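Local coordinates for protein endosialidase (Enterobacteria phage phi92, PDB 4HIZ) that cleaves polysialic acid internally, acting on alpha-2,8 and alpha-2,9 linkages as the endosialidase of phage phi92, at residues 30-35 against 46-51; 35-40 against 51-56; 59-64 against 453-458. All blocks are in the same frame, centred on the assembly; numbering follows the deposited sequence.

Interaction 1: 30-35 against 46-51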
loop_
_atom_site.group_PDB
_atom_site.type_symbol
_atom_site.label_atom_id
_atom_site.label_comp_id
_atom_site.label_asym_id
_atom_site.label_seq_id
_atom_site.Cartn_x
_atom_site.Cartn_y
_atom_site.Cartn_z
ATOM N N GLY A 30 -28.032 23.544 -17.570
ATOM C CA GLY A 30 -27.709 24.418 -18.676
ATOM C C GLY A 30 -28.040 23.839 -20.044
ATOM O O GLY A 30 -27.896 24.535 -21.047
ATOM N N ARG A 31 -28.459 22.576 -20.101
ATOM C CA ARG A 31 -28.813 21.938 -21.388
ATOM C C ARG A 31 -27.729 22.083 -22.487
ATOM O O ARG A 31 -28.030 22.208 -23.676
ATOM C CB ARG A 31 -30.188 22.434 -21.857
ATOM C CG ARG A 31 -31.280 22.175 -20.795
ATOM C CD ARG A 31 -32.659 22.537 -21.279
ATOM N NE ARG A 31 -33.157 21.683 -22.360
ATOM C CZ ARG A 31 -34.247 21.979 -23.072
ATOM N NH1 ARG A 31 -34.921 23.122 -22.813
ATOM N NH2 ARG A 31 -34.660 21.157 -24.047
ATOM N N ASN A 32 -26.470 22.054 -22.053
ATOM C CA ASN A 32 -25.310 22.191 -22.926
ATOM C C ASN A 32 -25.252 23.512 -23.682
ATOM O O ASN A 32 -24.702 23.592 -24.785
ATOM C CB ASN A 32 -25.166 20.975 -23.841
ATOM C CG ASN A 32 -24.113 20.014 -23.328
ATOM O OD1 ASN A 32 -23.004 19.945 -23.875
ATOM N ND2 ASN A 32 -24.426 19.309 -22.236
ATOM N N LEU A 33 -25.791 24.553 -23.050
ATOM C CA LEU A 33 -25.758 25.897 -23.597
ATOM C C LEU A 33 -24.685 26.736 -22.890
ATOM O O LEU A 33 -24.171 26.359 -21.813
ATOM C CB LEU A 33 -27.152 26.536 -23.478
ATOM C CG LEU A 33 -28.190 25.724 -24.280
ATOM C CD1 LEU A 33 -29.619 26.222 -24.018
ATOM C CD2 LEU A 33 -27.838 25.690 -25.826
ATOM N N THR A 34 -24.348 27.872 -23.491
ATOM C CA THR A 34 -23.239 28.699 -23.024
ATOM C C THR A 34 -23.715 30.119 -22.688
ATOM O O THR A 34 -24.434 30.745 -23.469
ATOM C CB THR A 34 -22.139 28.740 -24.096
ATOM O OG1 THR A 34 -21.659 27.405 -24.328
ATOM C CG2 THR A 34 -20.998 29.592 -23.637
ATOM N N PHE A 35 -23.347 30.598 -21.505
ATOM C CA PHE A 35 -23.710 31.947 -21.069
ATOM C C PHE A 35 -22.500 32.861 -21.203
ATOM O O PHE A 35 -21.388 32.415 -20.989
ATOM C CB PHE A 35 -24.117 31.923 -19.592
ATOM C CG PHE A 35 -25.280 31.020 -19.309
ATOM C CD1 PHE A 35 -26.581 31.470 -19.503
ATOM C CD2 PHE A 35 -25.072 29.733 -18.850
ATOM C CE1 PHE A 35 -27.659 30.642 -19.256
ATOM C CE2 PHE A 35 -26.153 28.883 -18.587
ATOM C CZ PHE A 35 -27.447 29.342 -18.794
ATOM N N PHE A 46 -24.278 24.364 -11.236
ATOM C CA PHE A 46 -24.806 24.140 -12.579
ATOM C C PHE A 46 -24.415 22.748 -13.019
ATOM O O PHE A 46 -23.353 22.224 -12.609
ATOM C CB PHE A 46 -24.158 25.075 -13.586
ATOM C CG PHE A 46 -24.538 26.521 -13.436
ATOM C CD1 PHE A 46 -23.932 27.312 -12.466
ATOM C CD2 PHE A 46 -25.474 27.102 -14.302
ATOM C CE1 PHE A 46 -24.248 28.672 -12.349
ATOM C CE2 PHE A 46 -25.818 28.467 -14.194
ATOM C CZ PHE A 46 -25.207 29.254 -13.217
ATOM N N LYS A 47 -25.232 22.155 -13.887
ATOM C CA LYS A 47 -24.710 21.083 -14.725
ATOM C C LYS A 47 -24.965 21.410 -16.180
ATOM O O LYS A 47 -25.814 22.244 -16.510
ATOM C CB LYS A 47 -25.348 19.724 -14.387
ATOM C CG LYS A 47 -26.805 19.578 -14.813
ATOM C CD LYS A 47 -27.250 18.109 -14.777
ATOM C CE LYS A 47 -28.739 17.985 -15.103
ATOM N NZ LYS A 47 -29.226 16.586 -15.039
ATOM N N ASN A 48 -24.186 20.776 -17.043
ATOM C CA ASN A 48 -24.353 20.922 -18.490
ATOM C C ASN A 48 -24.322 22.386 -18.945
ATOM O O ASN A 48 -25.086 22.779 -19.821
ATOM C CB ASN A 48 -25.671 20.282 -18.923
ATOM C CG ASN A 48 -25.788 18.830 -18.476
ATOM O OD1 ASN A 48 -24.785 18.151 -18.247
ATOM N ND2 ASN A 48 -27.013 18.350 -18.357
ATOM N N ALA A 49 -23.422 23.184 -18.378
ATOM C CA ALA A 49 -23.409 24.605 -18.680
ATOM C C ALA A 49 -21.983 25.062 -18.913
ATOM O O ALA A 49 -21.035 24.478 -18.369
ATOM C CB ALA A 49 -24.037 25.397 -17.496
ATOM N N ALA A 50 -21.822 26.117 -19.701
ATOM C CA ALA A 50 -20.508 26.740 -19.840
ATOM C C ALA A 50 -20.629 28.257 -19.820
ATOM O O ALA A 50 -21.682 28.806 -20.169
ATOM C CB ALA A 50 -19.841 26.288 -21.111
ATOM N N PHE A 51 -19.538 28.921 -19.435
ATOM C CA PHE A 51 -19.564 30.363 -19.184
ATOM C C PHE A 51 -18.385 31.018 -19.883
ATOM O O PHE A 51 -17.234 30.684 -19.610
ATOM C CB PHE A 51 -19.479 30.626 -17.668
ATOM C CG PHE A 51 -20.502 29.841 -16.885
ATOM C CD1 PHE A 51 -21.798 30.304 -16.766
ATOM C CD2 PHE A 51 -20.177 28.604 -16.321
ATOM C CE1 PHE A 51 -22.764 29.557 -16.066
ATOM C CE2 PHE A 51 -21.136 27.854 -15.640
ATOM C CZ PHE A 51 -22.432 28.336 -15.520
#
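Thr34 pairs with Ala50 and Phe35 with Phe51 in a parallel strand contact, where strand 33-35 runs beside strand 49-51 in the N-terminal extension. Two backbone bonds set the register: Ala50 N gives its hydrogen to Leu33 O (3.2 Å), and Phe35 N reaches Ala50 O (2.8 Å). Ala50 therefore bonds through both its N-H and its carbonyl to the residues flanking Thr34. Thr34 CG2, anti to the backbone N, comes within 3.6 Å of Ala50 O.

Just before the strands both segments turn a corner, at Asn32 and at Lys47-Asn48. Gly30 N bonds to Lys47 O at 2.8 Å with a nearly straight N-H...O angle of 168°, whereas the bond from Asn32 N to Asn48 O is bent to 132°. A type I' turn from Gly30 to Leu33 makes the first corner. Corners stacked one above another are consistent with a beta-helix-like coil.

The two phenylalanine side chains lie side by side and point the same way, their planes nearly parallel but slid apart; Phe35 CD2 meets Phe51 CE1 at 3.6 Å. Ala49 CB sits at the edge of the Phe35 ring, 4.2 Å from CE2, and Phe51 CZ stands over the centre of the Phe46 ring. Asn48 ND2 is held by Asp29.

Strand 33-36 is outermost in its sheet within this chain, while on its other flank strand 49-53 bonds antiparallel to strand 61-64, Phe51 pairing with Tyr63.

Interaction 2: 35-40 against 51-56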
loop_
_atom_site.group_PDB
_atom_site.type_symbol
_atom_site.label_atom_id
_atom_site.label_comp_id
_atom_site.label_asym_id
_atom_site.label_seq_id
_atom_site.Cartn_x
_atom_site.Cartn_y
_atom_site.Cartn_z
ATOM N N PHE A 35 -23.347 30.598 -21.505
ATOM C CA PHE A 35 -23.710 31.947 -21.069
ATOM C C PHE A 35 -22.500 32.861 -21.203
ATOM O O PHE A 35 -21.388 32.415 -20.989
ATOM C CB PHE A 35 -24.117 31.923 -19.592
ATOM C CG PHE A 35 -25.280 31.020 -19.309
ATOM C CD1 PHE A 35 -26.581 31.470 -19.503
ATOM C CD2 PHE A 35 -25.072 29.733 -18.850
ATOM C CE1 PHE A 35 -27.659 30.642 -19.256
ATOM C CE2 PHE A 35 -26.153 28.883 -18.587
ATOM C CZ PHE A 35 -27.447 29.342 -18.794
ATOM N N LYS A 36 -22.722 34.142 -21.485
ATOM C CA LYS A 36 -21.647 35.126 -21.453
ATOM C C LYS A 36 -21.787 35.888 -20.151
ATOM O O LYS A 36 -22.832 36.464 -19.873
ATOM C CB LYS A 36 -21.746 36.090 -22.629
ATOM C CG LYS A 36 -21.855 35.365 -23.958
ATOM C CD LYS A 36 -21.114 36.095 -25.065
ATOM C CE LYS A 36 -21.247 35.347 -26.393
ATOM N NZ LYS A 36 -21.016 33.871 -26.224
ATOM N N VAL A 37 -20.749 35.862 -19.337
ATOM C CA VAL A 37 -20.920 36.370 -17.986
ATOM C C VAL A 37 -19.918 37.454 -17.690
ATOM O O VAL A 37 -18.833 37.509 -18.265
ATOM C CB VAL A 37 -20.792 35.267 -16.918
ATOM C CG1 VAL A 37 -21.884 34.211 -17.104
ATOM C CG2 VAL A 37 -19.370 34.641 -16.942
ATOM N N THR A 38 -20.307 38.336 -16.779
ATOM C CA THR A 38 -19.453 39.428 -16.356
ATOM C C THR A 38 -18.409 38.970 -15.317
ATOM O O THR A 38 -17.319 39.548 -15.182
ATOM C CB THR A 38 -20.341 40.518 -15.712
ATOM O OG1 THR A 38 -21.081 39.932 -14.623
ATOM C CG2 THR A 38 -21.338 41.080 -16.737
ATOM N N THR A 39 -18.763 37.937 -14.576
ATOM C CA THR A 39 -17.890 37.401 -13.546
ATOM C C THR A 39 -18.298 35.961 -13.416
ATOM O O THR A 39 -19.456 35.632 -13.733
ATOM C CB THR A 39 -18.112 38.130 -12.213
ATOM O OG1 THR A 39 -17.266 37.556 -11.211
ATOM C CG2 THR A 39 -19.541 37.971 -11.745
ATOM N N LEU A 40 -17.404 35.074 -12.972
ATOM C CA LEU A 40 -17.813 33.653 -12.908
ATOM C C LEU A 40 -18.862 33.448 -11.839
ATOM O O LEU A 40 -18.713 33.981 -10.732
ATOM C CB LEU A 40 -16.632 32.690 -12.675
ATOM C CG LEU A 40 -15.647 32.655 -13.853
ATOM C CD1 LEU A 40 -14.469 31.748 -13.542
ATOM C CD2 LEU A 40 -16.338 32.172 -15.128
ATOM N N PHE A 51 -19.538 28.921 -19.435
ATOM C CA PHE A 51 -19.564 30.363 -19.184
ATOM C C PHE A 51 -18.385 31.018 -19.883
ATOM O O PHE A 51 -17.234 30.684 -19.610
ATOM C CB PHE A 51 -19.479 30.626 -17.668
ATOM C CG PHE A 51 -20.502 29.841 -16.885
ATOM C CD1 PHE A 51 -21.798 30.304 -16.766
ATOM C CD2 PHE A 51 -20.177 28.604 -16.321
ATOM C CE1 PHE A 51 -22.764 29.557 -16.066
ATOM C CE2 PHE A 51 -21.136 27.854 -15.640
ATOM C CZ PHE A 51 -22.432 28.336 -15.520
ATOM N N VAL A 52 -18.666 31.942 -20.792
ATOM C CA VAL A 52 -17.586 32.691 -21.456
ATOM C C VAL A 52 -17.275 33.927 -20.633
ATOM O O VAL A 52 -18.166 34.745 -20.335
ATOM C CB VAL A 52 -17.977 33.137 -22.860
ATOM C CG1 VAL A 52 -16.773 33.843 -23.529
ATOM C CG2 VAL A 52 -18.438 31.926 -23.667
ATOM N N TYR A 53 -16.013 34.078 -20.268
ATOM C CA TYR A 53 -15.619 35.094 -19.281
ATOM C C TYR A 53 -14.261 35.668 -19.675
ATOM O O TYR A 53 -13.355 34.924 -20.078
ATOM C CB TYR A 53 -15.532 34.429 -17.891
ATOM C CG TYR A 53 -14.903 35.300 -16.817
ATOM C CD1 TYR A 53 -15.441 36.548 -16.503
ATOM C CD2 TYR A 53 -13.779 34.861 -16.104
ATOM C CE1 TYR A 53 -14.850 37.360 -15.504
ATOM C CE2 TYR A 53 -13.197 35.638 -15.104
ATOM C CZ TYR A 53 -13.729 36.892 -14.811
ATOM O OH TYR A 53 -13.149 37.661 -13.831
ATOM N N GLU A 54 -14.113 36.988 -19.575
ATOM C CA GLU A 54 -12.817 37.631 -19.845
ATOM C C GLU A 54 -12.127 38.062 -18.543
ATOM O O GLU A 54 -12.219 39.227 -18.120
ATOM C CB GLU A 54 -12.995 38.847 -20.766
ATOM C CG GLU A 54 -13.546 38.471 -22.142
ATOM C CD GLU A 54 -13.759 39.653 -23.078
ATOM O OE1 GLU A 54 -13.229 40.764 -22.830
ATOM O OE2 GLU A 54 -14.470 39.450 -24.090
ATOM N N ARG A 55 -11.415 37.120 -17.928
ATOM C CA ARG A 55 -10.578 37.430 -16.766
ATOM C C ARG A 55 -9.632 38.580 -17.113
ATOM O O ARG A 55 -9.466 39.557 -16.346
ATOM C CB ARG A 55 -9.751 36.200 -16.377
ATOM C CG ARG A 55 -8.998 36.394 -15.046
ATOM C CD ARG A 55 -8.079 35.210 -14.726
ATOM N NE ARG A 55 -6.867 35.245 -15.539
ATOM C CZ ARG A 55 -5.739 35.865 -15.201
ATOM N NH1 ARG A 55 -5.648 36.511 -14.023
ATOM N NH2 ARG A 55 -4.693 35.838 -16.040
ATOM N N ILE A 56 -9.043 38.463 -18.306
ATOM C CA ILE A 56 -8.213 39.502 -18.871
ATOM C C ILE A 56 -9.001 40.098 -20.036
ATOM O O ILE A 56 -9.446 39.363 -20.923
ATOM C CB ILE A 56 -6.878 38.930 -19.385
ATOM C CG1 ILE A 56 -6.091 38.248 -18.258
ATOM C CG2 ILE A 56 -6.024 40.040 -20.027
ATOM C CD1 ILE A 56 -5.786 39.164 -17.033
HETATM O O HOH W 1 -16.468 38.684 -19.244
HETATM O O HOH W 2 -14.894 39.033 -11.890
#
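Leu40 and Arg55 take opposite faces of the Tyr53 ring: Leu40 N lies over one, offset toward the rim, and Arg55 N over the other. Val37 O and Thr38 O come up at the ring edge, the latter 3.3 Å from Tyr53 CE1. With chi1 at 170°, Tyr53 CG stands anti to the backbone N and beside the carbonyl carbon, and there the ring is met by Leu40 CG, 3.7 Å from Tyr53 CD2. The two side chains cross at about a right angle, with Leu40 CD2 3.7 Å from Tyr53 CB. The Phe51 ring, already beside Phe35, meets Val37 obliquely, CG1 touching Phe51 CD1 at 3.9 Å. The other branch of Val37, CG2, turns to Val52 O and Tyr53 CB.

In the backbone, the parallel ladder carries on. Val52 N donates to Phe35 O (2.8 Å), and Val37 N to Val52 O (3.0 Å) with an almost linear N-H...O angle of 177°. A water joins Thr39 OG1 to Tyr53 OH, 2.9 Å from each, and so links the outer end of the ring to the loop that curls past it.

Leu40 also packs on Asp528 of the second subunit, and Arg55 forms a salt bridge with Glu421 of the beta-propeller. Between the two segments themselves there is no salt bridge: backbone bonds, apolar side chains and waters hold this surface contact. Past Val37, direct backbone bonding gives way to a second water, which donates to Val37 O and accepts from Glu54 N.

Interaction 3: 59-64 against 453-458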
loop_
_atom_site.group_PDB
_atom_site.type_symbol
_atom_site.label_atom_id
_atom_site.label_comp_id
_atom_site.label_asym_id
_atom_site.label_seq_id
_atom_site.Cartn_x
_atom_site.Cartn_y
_atom_site.Cartn_z
ATOM N N GLN A 59 -9.565 38.786 -23.849
ATOM C CA GLN A 59 -9.154 37.379 -23.948
ATOM C C GLN A 59 -10.185 36.422 -23.352
ATOM O O GLN A 59 -9.980 35.862 -22.259
ATOM C CB GLN A 59 -7.762 37.180 -23.321
ATOM C CG GLN A 59 -6.686 37.956 -24.077
ATOM C CD GLN A 59 -5.282 37.561 -23.688
ATOM O OE1 GLN A 59 -4.925 36.379 -23.772
ATOM N NE2 GLN A 59 -4.451 38.551 -23.293
ATOM N N PRO A 60 -11.309 36.233 -24.059
ATOM C CA PRO A 60 -12.352 35.347 -23.534
ATOM C C PRO A 60 -11.892 33.876 -23.520
ATOM O O PRO A 60 -11.161 33.400 -24.420
ATOM C CB PRO A 60 -13.504 35.523 -24.531
ATOM C CG PRO A 60 -12.827 35.935 -25.833
ATOM C CD PRO A 60 -11.596 36.707 -25.433
ATOM N N LEU A 61 -12.299 33.185 -22.459
ATOM C CA LEU A 61 -12.070 31.763 -22.299
ATOM C C LEU A 61 -13.386 31.219 -21.772
ATOM O O LEU A 61 -14.196 31.974 -21.192
ATOM C CB LEU A 61 -10.947 31.518 -21.279
ATOM C CG LEU A 61 -9.582 32.112 -21.695
ATOM C CD1 LEU A 61 -8.602 32.094 -20.536
ATOM C CD2 LEU A 61 -9.032 31.277 -22.891
ATOM N N THR A 62 -13.622 29.918 -21.966
ATOM C CA THR A 62 -14.904 29.328 -21.531
ATOM C C THR A 62 -14.693 28.391 -20.382
ATOM O O THR A 62 -13.754 27.602 -20.389
ATOM C CB THR A 62 -15.566 28.593 -22.732
ATOM O OG1 THR A 62 -15.786 29.578 -23.763
ATOM C CG2 THR A 62 -16.901 27.931 -22.321
ATOM N N TYR A 63 -15.545 28.498 -19.365
ATOM C CA TYR A 63 -15.365 27.713 -18.150
ATOM C C TYR A 63 -16.531 26.759 -18.043
ATOM O O TYR A 63 -17.697 27.194 -18.158
ATOM C CB TYR A 63 -15.359 28.672 -16.941
ATOM C CG TYR A 63 -14.151 29.593 -16.964
ATOM C CD1 TYR A 63 -14.111 30.726 -17.806
ATOM C CD2 TYR A 63 -13.011 29.296 -16.202
ATOM C CE1 TYR A 63 -12.990 31.542 -17.859
ATOM C CE2 TYR A 63 -11.875 30.125 -16.233
ATOM C CZ TYR A 63 -11.878 31.254 -17.060
ATOM O OH TYR A 63 -10.770 32.086 -17.100
ATOM N N VAL A 64 -16.261 25.469 -17.842
ATOM C CA VAL A 64 -17.382 24.502 -17.889
ATOM C C VAL A 64 -17.814 24.004 -16.521
ATOM O O VAL A 64 -16.994 23.883 -15.608
ATOM C CB VAL A 64 -17.060 23.282 -18.793
ATOM C CG1 VAL A 64 -16.555 23.789 -20.164
ATOM C CG2 VAL A 64 -16.013 22.395 -18.138
ATOM N N VAL A 453 -10.838 31.058 -31.786
ATOM C CA VAL A 453 -10.681 29.810 -31.041
ATOM C C VAL A 453 -11.325 29.895 -29.658
ATOM O O VAL A 453 -11.202 30.918 -28.952
ATOM C CB VAL A 453 -9.194 29.344 -30.946
ATOM C CG1 VAL A 453 -8.338 30.350 -30.189
ATOM C CG2 VAL A 453 -9.109 27.938 -30.298
ATOM N N GLN A 454 -12.043 28.830 -29.306
ATOM C CA GLN A 454 -12.721 28.732 -28.024
ATOM C C GLN A 454 -11.962 27.718 -27.163
ATOM O O GLN A 454 -12.047 26.503 -27.377
ATOM C CB GLN A 454 -14.171 28.303 -28.226
ATOM C CG GLN A 454 -14.911 28.215 -26.902
ATOM C CD GLN A 454 -16.398 28.032 -27.060
ATOM O OE1 GLN A 454 -16.868 27.568 -28.096
ATOM N NE2 GLN A 454 -17.154 28.423 -26.037
ATOM N N TRP A 455 -11.198 28.218 -26.200
ATOM C CA TRP A 455 -10.570 27.338 -25.219
ATOM C C TRP A 455 -11.489 27.108 -24.020
ATOM O O TRP A 455 -12.033 28.064 -23.436
ATOM C CB TRP A 455 -9.292 27.986 -24.698
ATOM C CG TRP A 455 -8.129 28.064 -25.683
ATOM C CD1 TRP A 455 -7.646 29.195 -26.330
ATOM C CD2 TRP A 455 -7.236 27.005 -26.005
ATOM N NE1 TRP A 455 -6.531 28.868 -27.065
ATOM C CE2 TRP A 455 -6.245 27.538 -26.872
ATOM C CE3 TRP A 455 -7.169 25.657 -25.640
ATOM C CZ2 TRP A 455 -5.197 26.768 -27.370
ATOM C CZ3 TRP A 455 -6.139 24.886 -26.122
ATOM C CH2 TRP A 455 -5.153 25.436 -26.995
ATOM N N PHE A 456 -11.677 25.834 -23.675
ATOM C CA PHE A 456 -12.491 25.453 -22.530
ATOM C C PHE A 456 -11.592 25.057 -21.362
ATOM O O PHE A 456 -10.779 24.152 -21.491
ATOM C CB PHE A 456 -13.337 24.221 -22.895
ATOM C CG PHE A 456 -14.345 24.462 -23.997
ATOM C CD1 PHE A 456 -15.646 24.874 -23.680
ATOM C CD2 PHE A 456 -14.027 24.180 -25.334
ATOM C CE1 PHE A 456 -16.603 25.076 -24.677
ATOM C CE2 PHE A 456 -14.974 24.375 -26.341
ATOM C CZ PHE A 456 -16.257 24.804 -26.016
ATOM N N ASN A 457 -11.754 25.736 -20.226
ATOM C CA ASN A 457 -11.130 25.307 -18.967
ATOM C C ASN A 457 -11.937 24.119 -18.443
ATOM O O ASN A 457 -13.107 24.285 -18.031
ATOM C CB ASN A 457 -11.162 26.504 -17.991
ATOM C CG ASN A 457 -10.567 26.193 -16.618
ATOM O OD1 ASN A 457 -9.792 25.212 -16.405
ATOM N ND2 ASN A 457 -10.948 27.010 -15.665
ATOM N N ILE A 458 -11.337 22.925 -18.516
ATOM C CA ILE A 458 -12.047 21.666 -18.223
ATOM C C ILE A 458 -11.707 21.060 -16.847
ATOM O O ILE A 458 -12.442 20.190 -16.348
ATOM C CB ILE A 458 -11.738 20.618 -19.302
ATOM C CG1 ILE A 458 -10.219 20.543 -19.598
ATOM C CG2 ILE A 458 -12.460 21.014 -20.591
ATOM C CD1 ILE A 458 -9.825 19.231 -20.322
HETATM O O HOH W 3 -11.320 31.188 -26.036
#
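Thr62 and Phe456 lie side by side, pointing the same way, where strand 61-64 of the N-terminal extension adds in parallel to strand 456-460, which belongs to an antiparallel sheet of the catalytic beta-propeller. Thr62 bonds at both backbone ends: its N donates to Trp455 O (2.9 Å), and its O accepts from Asn457 N (2.7 Å). A last rung, Val64 N to Asn457 O, is weak.

The threonine side chain is divided between two partners. Its OG1, anti to the carbonyl carbon (chi1 -60°), takes a hydrogen from Gln454 NE2 at 2.9 Å; the bond is straight, 174° at the hydrogen, and lies in the amide plane. Its methyl CG2 rests against Phe456 CD1 at 3.6 Å, and Val64 CG1 touches the same ring atom. Gln454 CG sits over one face of the Phe456 ring, toward its rim, so the glutamine both packs on the phenylalanine and holds the hydroxyl next to it. Alongside, Leu61 CD2 meets Trp455 CB, and the Tyr63 and Asn457 side chains cross obliquely, ring and amide planes 83° apart.

Further out, Arg435 of the adjacent propeller strand binds Tyr63 OH, Trp420 and Phe390 meet the Trp455 ring, and Val530 of the second subunit packs on Tyr63 and Asn457. At the end of the pairing before Leu61 and Trp455, one water donates to Pro60 O (2.7 Å) and to Val453 O while accepting from Trp455 N (3.0 Å).

How the interactions relate
All three contacts lie in one mixed sheet, in the order 33-36, 49-53, 61-64, 456-460. Interactions 1 and 2 are successive lengths of the same strand pair: they share Phe35 and Phe51, their centres are about 13 Å apart, and their segments alternate along the chain. Interaction 3 comes after both in the sequence, its centre about 13 Å from that of interaction 1 and about 9 Å from that of interaction 2. Strand 49-53 joins the first two to the third, through probable hydrogen bonds of Phe51 O with Tyr63 N and Tyr53 N with Leu61 O. The N-terminal extension thus extends the antiparallel strands 401-404 to 456-460, probably a propeller blade, and joins the catalytic domain.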